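Long-range contacts in glycine betaine/carnitine/choline ABC transporter%2C ATP-binding protein%2C putative (Staphylococcus aureus, PDB 5IIP), which is the putative ATP-binding subunit of an ABC transporter for osmolytes such as glycine betaine and carnitine, an uptake system inhibited by c-di-AMP: residues 103-108 against 126-131; 43-48 against 66-71. All blocks are in the same frame, centred on the assembly; numbering follows the deposited sequence.

Contact 1: 103-108 against 126-131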
loop_
_atom_site.group_PDB
_atom_site.type_symbol
_atom_site.label_atom_id
_atom_site.label_comp_id
_atom_site.label_asym_id
_atom_site.label_seq_id
_atom_site.Cartn_x
_atom_site.Cartn_y
_atom_site.Cartn_z
ATOM N N HIS D 103 -2.152 2.201 3.453
ATOM C CA HIS D 103 -2.156 2.579 2.058
ATOM C C HIS D 103 -2.411 1.383 1.224
ATOM O O HIS D 103 -1.579 0.574 0.978
ATOM C CB HIS D 103 -0.852 3.248 1.729
ATOM C CG HIS D 103 -0.616 4.460 2.541
ATOM N ND1 HIS D 103 -1.265 5.636 2.298
ATOM C CD2 HIS D 103 0.134 4.669 3.634
ATOM C CE1 HIS D 103 -0.899 6.528 3.185
ATOM N NE2 HIS D 103 -0.057 5.964 4.012
ATOM N N ILE D 104 -3.622 1.306 0.781
ATOM C CA ILE D 104 -4.088 0.176 0.065
ATOM C C ILE D 104 -4.804 0.531 -1.203
ATOM O O ILE D 104 -5.401 1.567 -1.304
ATOM C CB ILE D 104 -5.119 -0.573 0.931
ATOM C CG1 ILE D 104 -4.839 -0.480 2.411
ATOM C CG2 ILE D 104 -5.130 -2.026 0.600
ATOM C CD1 ILE D 104 -6.011 -0.879 3.260
ATOM N N TYR D 105 -4.753 -0.378 -2.160
ATOM C CA TYR D 105 -5.423 -0.228 -3.435
ATOM C C TYR D 105 -6.758 -0.885 -3.289
ATOM O O TYR D 105 -6.835 -2.010 -2.918
ATOM C CB TYR D 105 -4.589 -0.865 -4.551
ATOM C CG TYR D 105 -5.296 -1.085 -5.845
ATOM C CD1 TYR D 105 -5.867 -0.059 -6.518
ATOM C CD2 TYR D 105 -5.361 -2.310 -6.397
ATOM C CE1 TYR D 105 -6.517 -0.248 -7.687
ATOM C CE2 TYR D 105 -6.017 -2.509 -7.574
ATOM C CZ TYR D 105 -6.585 -1.460 -8.210
ATOM O OH TYR D 105 -7.227 -1.656 -9.374
ATOM N N THR D 106 -7.813 -0.151 -3.567
ATOM C CA THR D 106 -9.154 -0.648 -3.407
ATOM C C THR D 106 -9.990 -0.352 -4.582
ATOM O O THR D 106 -9.638 0.449 -5.372
ATOM C CB THR D 106 -9.877 0.015 -2.226
ATOM O OG1 THR D 106 -10.038 1.397 -2.482
ATOM C CG2 THR D 106 -9.114 -0.128 -1.004
ATOM N N VAL D 107 -11.124 -1.006 -4.674
ATOM C CA VAL D 107 -12.054 -0.729 -5.730
ATOM C C VAL D 107 -13.496 -0.782 -5.271
ATOM O O VAL D 107 -13.832 -1.483 -4.354
ATOM C CB VAL D 107 -11.883 -1.653 -6.902
ATOM C CG1 VAL D 107 -10.487 -1.538 -7.419
ATOM C CG2 VAL D 107 -12.197 -3.043 -6.503
ATOM N N GLN D 108 -14.314 0.013 -5.937
ATOM C CA GLN D 108 -15.730 0.145 -5.664
ATOM C C GLN D 108 -16.511 -1.024 -6.142
ATOM O O GLN D 108 -16.153 -1.664 -7.082
ATOM C CB GLN D 108 -16.271 1.409 -6.292
ATOM C CG GLN D 108 -15.757 2.662 -5.665
ATOM C CD GLN D 108 -16.369 2.912 -4.316
ATOM O OE1 GLN D 108 -17.399 2.365 -3.996
ATOM N NE2 GLN D 108 -15.740 3.742 -3.523
ATOM N N ARG D 126 -1.568 -8.494 -4.151
ATOM C CA ARG D 126 -2.308 -9.720 -3.833
ATOM C C ARG D 126 -3.768 -9.667 -3.388
ATOM O O ARG D 126 -4.538 -10.503 -3.758
ATOM C CB ARG D 126 -1.533 -10.518 -2.806
ATOM C CG ARG D 126 -0.108 -10.758 -3.202
ATOM C CD ARG D 126 0.676 -11.407 -2.095
ATOM N NE ARG D 126 2.032 -11.716 -2.499
ATOM C CZ ARG D 126 2.363 -12.657 -3.368
ATOM N NH1 ARG D 126 3.620 -12.859 -3.648
ATOM N NH2 ARG D 126 1.451 -13.399 -3.950
ATOM N N ASN D 127 -4.132 -8.716 -2.552
ATOM C CA ASN D 127 -5.492 -8.618 -2.062
ATOM C C ASN D 127 -6.085 -7.285 -2.320
ATOM O O ASN D 127 -5.625 -6.318 -1.798
ATOM C CB ASN D 127 -5.500 -8.829 -0.573
ATOM C CG ASN D 127 -4.864 -10.100 -0.174
ATOM O OD1 ASN D 127 -3.756 -10.116 0.296
ATOM N ND2 ASN D 127 -5.544 -11.173 -0.391
ATOM N N VAL D 128 -7.121 -7.230 -3.124
ATOM C CA VAL D 128 -7.758 -5.979 -3.418
ATOM C C VAL D 128 -9.119 -5.873 -2.760
ATOM O O VAL D 128 -10.079 -6.462 -3.185
ATOM C CB VAL D 128 -7.919 -5.838 -4.923
ATOM C CG1 VAL D 128 -8.332 -4.445 -5.290
ATOM C CG2 VAL D 128 -6.636 -6.188 -5.622
ATOM N N PRO D 129 -9.206 -5.113 -1.701
ATOM C CA PRO D 129 -10.453 -4.944 -0.974
ATOM C C PRO D 129 -11.528 -4.259 -1.759
ATOM O O PRO D 129 -11.237 -3.358 -2.468
ATOM C CB PRO D 129 -10.049 -4.081 0.198
ATOM C CG PRO D 129 -8.617 -4.199 0.294
ATOM C CD PRO D 129 -8.104 -4.431 -1.054
ATOM N N VAL D 130 -12.765 -4.679 -1.607
ATOM C CA VAL D 130 -13.865 -4.063 -2.303
ATOM C C VAL D 130 -14.674 -3.278 -1.326
ATOM O O VAL D 130 -15.071 -3.770 -0.314
ATOM C CB VAL D 130 -14.770 -5.089 -2.942
ATOM C CG1 VAL D 130 -15.927 -4.420 -3.632
ATOM C CG2 VAL D 130 -13.986 -5.926 -3.903
ATOM N N VAL D 131 -14.917 -2.033 -1.666
ATOM C CA VAL D 131 -15.647 -1.128 -0.810
ATOM C C VAL D 131 -16.822 -0.431 -1.449
ATOM O O VAL D 131 -16.905 -0.328 -2.636
ATOM C CB VAL D 131 -14.731 -0.006 -0.294
ATOM C CG1 VAL D 131 -13.559 -0.571 0.442
ATOM C CG2 VAL D 131 -14.273 0.864 -1.420
#

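Contact 2: 43-48 against 66-71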
loop_
_atom_site.group_PDB
_atom_site.type_symbol
_atom_site.label_atom_id
_atom_site.label_comp_id
_atom_site.label_asym_id
_atom_site.label_seq_id
_atom_site.Cartn_x
_atom_site.Cartn_y
_atom_site.Cartn_z
ATOM N N LYS D 43 -15.869 -13.150 0.535
ATOM C CA LYS D 43 -15.881 -12.500 1.816
ATOM C C LYS D 43 -14.529 -12.378 2.479
ATOM O O LYS D 43 -13.737 -13.297 2.479
ATOM C CB LYS D 43 -16.834 -13.208 2.758
ATOM C CG LYS D 43 -18.220 -12.661 2.700
ATOM C CD LYS D 43 -19.070 -13.324 3.731
ATOM C CE LYS D 43 -18.482 -13.181 5.104
ATOM N NZ LYS D 43 -19.521 -12.756 6.064
ATOM N N PRO D 44 -14.263 -11.240 3.089
ATOM C CA PRO D 44 -12.999 -11.028 3.773
ATOM C C PRO D 44 -12.992 -11.370 5.230
ATOM O O PRO D 44 -13.999 -11.383 5.865
ATOM C CB PRO D 44 -12.757 -9.544 3.603
ATOM C CG PRO D 44 -14.007 -8.964 3.129
ATOM C CD PRO D 44 -15.034 -10.010 2.992
ATOM N N ILE D 45 -11.810 -11.622 5.736
ATOM C CA ILE D 45 -11.584 -11.931 7.120
ATOM C C ILE D 45 -11.151 -10.652 7.767
ATOM O O ILE D 45 -10.265 -9.992 7.286
ATOM C CB ILE D 45 -10.468 -12.945 7.272
ATOM C CG1 ILE D 45 -10.811 -14.192 6.494
ATOM C CG2 ILE D 45 -10.226 -13.261 8.727
ATOM C CD1 ILE D 45 -11.924 -15.001 7.096
ATOM N N THR D 46 -11.777 -10.298 8.868
ATOM C CA THR D 46 -11.492 -9.052 9.491
ATOM C C THR D 46 -11.195 -9.142 10.924
ATOM O O THR D 46 -11.319 -10.171 11.519
ATOM C CB THR D 46 -12.665 -8.097 9.348
ATOM O OG1 THR D 46 -13.805 -8.628 9.996
ATOM C CG2 THR D 46 -12.998 -7.913 7.964
ATOM N N ILE D 47 -10.764 -8.010 11.437
ATOM C CA ILE D 47 -10.473 -7.835 12.827
ATOM C C ILE D 47 -10.861 -6.433 13.207
ATOM O O ILE D 47 -10.665 -5.536 12.445
ATOM C CB ILE D 47 -9.007 -8.101 13.162
ATOM C CG1 ILE D 47 -8.864 -8.317 14.643
ATOM C CG2 ILE D 47 -8.108 -6.974 12.743
ATOM C CD1 ILE D 47 -7.495 -8.690 15.087
ATOM N N GLN D 48 -11.408 -6.260 14.385
ATOM C CA GLN D 48 -11.791 -4.954 14.832
ATOM C C GLN D 48 -10.564 -4.192 15.226
ATOM O O GLN D 48 -9.587 -4.762 15.588
ATOM C CB GLN D 48 -12.819 -5.045 15.929
ATOM C CG GLN D 48 -14.051 -5.765 15.503
ATOM C CD GLN D 48 -15.034 -4.900 14.787
ATOM O OE1 GLN D 48 -15.227 -3.773 15.127
ATOM N NE2 GLN D 48 -15.688 -5.450 13.830
ATOM N N ASP D 66 -3.668 -15.608 4.731
ATOM C CA ASP D 66 -2.454 -14.801 4.690
ATOM C C ASP D 66 -2.518 -13.428 5.336
ATOM O O ASP D 66 -1.572 -13.021 5.940
ATOM N N THR D 67 -3.606 -12.702 5.196
ATOM C CA THR D 67 -3.757 -11.453 5.916
ATOM C C THR D 67 -5.217 -11.086 6.179
ATOM O O THR D 67 -6.135 -11.656 5.643
ATOM N N ILE D 68 -5.381 -10.122 7.057
ATOM C CA ILE D 68 -6.661 -9.688 7.491
ATOM C C ILE D 68 -6.818 -8.213 7.334
ATOM O O ILE D 68 -5.885 -7.471 7.304
ATOM C CB ILE D 68 -6.855 -10.014 8.974
ATOM C CG1 ILE D 68 -5.660 -9.569 9.755
ATOM C CG2 ILE D 68 -6.981 -11.485 9.197
ATOM C CD1 ILE D 68 -5.727 -9.896 11.202
ATOM N N PHE D 69 -8.059 -7.820 7.285
ATOM C CA PHE D 69 -8.425 -6.456 7.154
ATOM C C PHE D 69 -9.035 -5.880 8.413
ATOM O O PHE D 69 -9.881 -6.463 9.008
ATOM C CB PHE D 69 -9.386 -6.347 6.013
ATOM C CG PHE D 69 -8.840 -6.837 4.760
ATOM C CD1 PHE D 69 -8.134 -6.019 3.955
ATOM C CD2 PHE D 69 -8.991 -8.123 4.421
ATOM C CE1 PHE D 69 -7.599 -6.472 2.804
ATOM C CE2 PHE D 69 -8.461 -8.600 3.269
ATOM C CZ PHE D 69 -7.762 -7.768 2.452
ATOM N N VAL D 70 -8.572 -4.705 8.784
ATOM C CA VAL D 70 -9.042 -3.992 9.929
ATOM C C VAL D 70 -10.186 -3.075 9.587
ATOM O O VAL D 70 -10.099 -2.314 8.692
ATOM C CB VAL D 70 -7.931 -3.133 10.502
ATOM C CG1 VAL D 70 -8.320 -2.509 11.814
ATOM C CG2 VAL D 70 -6.704 -3.946 10.689
ATOM N N VAL D 71 -11.260 -3.166 10.336
ATOM C CA VAL D 71 -12.403 -2.329 10.139
ATOM C C VAL D 71 -12.830 -1.816 11.471
ATOM O O VAL D 71 -12.451 -2.345 12.462
ATOM C CB VAL D 71 -13.587 -3.077 9.568
ATOM C CG1 VAL D 71 -13.345 -3.485 8.156
ATOM C CG2 VAL D 71 -13.905 -4.269 10.400
#

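Contact 1: 103-108 against 126-131
V107 is held to strand 127-131 by both of its backbone polar atoms. V107 N donates to P129 O at 3.2 Å. V107 O accepts from V131 N at 3.0 Å. This carbonyl also receives a CA-H...O contact from V130 CA. The pattern is that of parallel strands, with V107 beside V130 and Q108 beside V131. It breaks off one step earlier, because P129 has no N-H to offer Y105 O. The proline ring takes that place, and P129 CD lies 3.3 Å from Y105 O. P129 CG meets I104 CG2 at 4.1 Å.

The tightest apolar packing is around V128. Its CG1 is anti to the backbone N (chi1 -169°). There it touches Y105 CE2 at 3.8 Å, obliquely to the ring, and V107 CG1 at 4.2 Å. Strand 107-108, helix 114-122 and strand 127-131 form the beta-alpha-beta unit of the second CBS domain. The Y105 side chain also packs on S116, T119 and I120 of that helix. V128 and V130 are buried and touch I141 of strand 137-142.

The loose side is the side chain of Q108. It is exposed and bends at chi2 to cross V131. V131, on the same face of the sheet, is buried, and V131 CG2 lies 3.8 Å from V107 O. At the start of the segment, H103 turns to the second subunit instead, where it packs on I104 of that chain.

Contact 2: 43-48 against 66-71
I45 O, just before strand 46-48, and F69 N open a ladder of three backbone hydrogen bonds. The first, F69 N to I45 O, is 3.1 Å long. I47 N donates to F69 O at 3.0 Å, and V71 N to I47 O at 3.2 Å. T46 CA adds a CA-H...O contact to F69 O.

F69 can be followed outward. Its CB is 4.0 Å from I45 O. CG is anti to the carbonyl carbon (chi1 -58°), which brings the ring alongside the start of segment 43-48. CD2 lies 3.7 Å from I45 O, which sits at the ring edge near its plane, and 4.1 Å from P44 CB. Farther out, CE1 meets P129 and CZ meets N127, both of strand 127-131. The ring also meets that of F80, with the planes at about 65°.

T46 and V71 share the F69 side of the sheet. I47 and V70 point to the other side, where I47 CG2 touches V70 CG2 at 3.9 Å. I45 CG2 meets I68 CG2 at 3.7 Å. I45 and I47 also touch I59 of helix 53-63, in the beta-alpha-beta unit of the first CBS domain. I45, I47, F69 and V71 pair through the ladder, while I68 and V70 backbones bond to strand 77-82. The three bonds are consistent with a fixed parallel register. The side toward helix 53-63 is apolar where I45, I47, I68 and V70 meet.

In the fold
From the N terminus, the chain first runs through strand 46-48 and helix 53-63 and returns in strand 67-71. Contact 2 closes that loop. Strand 77-82 then adds antiparallel to complete the first three-stranded sheet. The chain continues through helices 83-90 and 96-99 to 103-108. This segment leads over helix 114-122 to 126-131, and contact 1 closes the second loop. The two loops follow in series and neither nest nor cross. They are equivalent parts of two CBS repeats, with contact centres about 12 Å apart. Strand 67-71 packs against strand 127-131, so the two sheets meet within one chain, as in other CBS-domain pairs.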